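Local coordinates for galactonate dehydratase (Zobellia galactanivorans, PDB 5OLC), which belongs to the enolase superfamily of enzymes, pairing a mandelate racemase-type N-terminal domain with a TIM-barrel-like C-terminal domain, at residues A[160-163]-A[164-168]. Numbering follows the deposited sequence.
Sequences ALLY and KSQGF
Tyr163 and Phe168 both carry CG anti to their own carbonyl carbon (chi1 -61° and -70°), and this brings their rings together where the helix ends. The pair is edge-to-face. An edge of the Tyr163 ring points toward the face of the Phe168 ring, with centroids 5.9 Å apart and planes at 71°. Tyr163 CB also packs on Phe168 CD2 at 4.2 Å. Ser165 OG, beside its backbone N, turns back to give a hydrogen bond to Leu161 O at 2.7 Å. Ser165 N donates to the same oxygen at 3.1 Å, from the opposite face of the carbonyl plane. Two donors therefore grip one oxygen. Gln166 runs alongside Leu162, and its OE1 lies 3.4 Å from Leu162 CG. That OE1 also sits near the plane of the Tyr163 ring, at its edge. Lys164 N donates a hydrogen bond to Ala160 O, and Gln166 N donates one to Leu162 O. The chain then leaves the helix in a Schellman motif. Gly167 has positive phi and its N hydrogen-bonds back to Lys164 O, while Phe168 N makes a weak hydrogen bond to Tyr163 O at 3.2 Å. This is the C-terminal cap of helix 154-165, the beta-alpha-beta crossover between parallel strands 136-142 and 170-174. Ala160 and Leu161 pack on helix 179-193, where Lys164 NZ hydrogen-bonds to Ile193 O. Tyr163 and Phe168 both touch Ala141 of strand 136-142.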
loop_
_atom_site.group_PDB
_atom_site.type_symbol
_atom_site.label_atom_id
_atom_site.label_comp_id
_atom_site.label_asym_id
_atom_site.label_seq_id
_atom_site.Cartn_x
_atom_site.Cartn_y
_atom_site.Cartn_z
ATOM N N ALA A 160 -43.068 -17.233 -10.517
ATOM C CA ALA A 160 -42.652 -16.952 -9.145
ATOM C C ALA A 160 -43.649 -17.534 -8.148
ATOM O O ALA A 160 -43.236 -18.219 -7.213
ATOM C CB ALA A 160 -42.536 -15.455 -8.939
ATOM N N LEU A 161 -44.963 -17.280 -8.362
ATOM C CA LEU A 161 -46.043 -17.780 -7.500
ATOM C C LEU A 161 -46.069 -19.309 -7.458
ATOM O O LEU A 161 -46.382 -19.880 -6.413
ATOM C CB LEU A 161 -47.406 -17.205 -7.923
ATOM C CG LEU A 161 -47.612 -15.718 -7.649
ATOM C CD1 LEU A 161 -48.653 -15.140 -8.565
ATOM C CD2 LEU A 161 -47.973 -15.461 -6.203
ATOM N N LEU A 162 -45.686 -19.954 -8.584
ATOM C CA LEU A 162 -45.568 -21.405 -8.728
ATOM C C LEU A 162 -44.481 -21.918 -7.774
ATOM O O LEU A 162 -44.725 -22.884 -7.042
ATOM C CB LEU A 162 -45.240 -21.773 -10.201
ATOM C CG LEU A 162 -44.695 -23.191 -10.501
ATOM C CD1 LEU A 162 -45.801 -24.224 -10.572
ATOM C CD2 LEU A 162 -43.914 -23.210 -11.791
ATOM N N TYR A 163 -43.297 -21.246 -7.766
ATOM C CA TYR A 163 -42.157 -21.592 -6.917
ATOM C C TYR A 163 -42.486 -21.486 -5.430
ATOM O O TYR A 163 -42.138 -22.399 -4.680
ATOM C CB TYR A 163 -40.919 -20.761 -7.268
ATOM C CG TYR A 163 -40.397 -20.939 -8.677
ATOM C CD1 TYR A 163 -40.459 -22.173 -9.316
ATOM C CD2 TYR A 163 -39.752 -19.897 -9.338
ATOM C CE1 TYR A 163 -39.959 -22.347 -10.605
ATOM C CE2 TYR A 163 -39.226 -20.066 -10.619
ATOM C CZ TYR A 163 -39.330 -21.294 -11.247
ATOM O OH TYR A 163 -38.824 -21.460 -12.511
ATOM N N LYS A 164 -43.182 -20.399 -5.008
ATOM C CA LYS A 164 -43.606 -20.191 -3.613
ATOM C C LYS A 164 -44.544 -21.333 -3.185
ATOM O O LYS A 164 -44.391 -21.863 -2.084
ATOM C CB LYS A 164 -44.289 -18.822 -3.436
ATOM C CG LYS A 164 -44.419 -18.409 -1.978
ATOM C CD LYS A 164 -45.254 -17.149 -1.791
ATOM C CE LYS A 164 -45.603 -16.904 -0.334
ATOM N NZ LYS A 164 -44.455 -16.366 0.457
ATOM N N SER A 165 -45.474 -21.730 -4.092
ATOM C CA SER A 165 -46.439 -22.822 -3.916
ATOM C C SER A 165 -45.736 -24.179 -3.845
ATOM O O SER A 165 -46.181 -25.061 -3.107
ATOM C CB SER A 165 -47.443 -22.828 -5.061
ATOM O OG SER A 165 -48.088 -21.571 -5.169
ATOM N N GLN A 166 -44.626 -24.331 -4.593
ATOM C CA GLN A 166 -43.799 -25.544 -4.633
ATOM C C GLN A 166 -42.930 -25.738 -3.370
ATOM O O GLN A 166 -42.201 -26.733 -3.272
ATOM C CB GLN A 166 -42.945 -25.586 -5.913
ATOM C CG GLN A 166 -43.718 -26.051 -7.130
ATOM C CD GLN A 166 -42.814 -26.379 -8.285
ATOM O OE1 GLN A 166 -42.590 -25.562 -9.181
ATOM N NE2 GLN A 166 -42.308 -27.602 -8.317
ATOM N N GLY A 167 -43.023 -24.792 -2.429
ATOM C CA GLY A 167 -42.312 -24.828 -1.153
ATOM C C GLY A 167 -41.028 -24.020 -1.045
ATOM O O GLY A 167 -40.547 -23.804 0.071
ATOM N N PHE A 168 -40.450 -23.578 -2.194
ATOM C CA PHE A 168 -39.198 -22.817 -2.257
ATOM C C PHE A 168 -39.151 -21.632 -1.307
ATOM O O PHE A 168 -40.140 -20.913 -1.163
ATOM C CB PHE A 168 -38.874 -22.377 -3.687
ATOM C CG PHE A 168 -38.473 -23.504 -4.602
ATOM C CD1 PHE A 168 -37.146 -23.917 -4.691
ATOM C CD2 PHE A 168 -39.415 -24.148 -5.387
ATOM C CE1 PHE A 168 -36.772 -24.967 -5.539
ATOM C CE2 PHE A 168 -39.043 -25.190 -6.241
ATOM C CZ PHE A 168 -37.723 -25.593 -6.312
#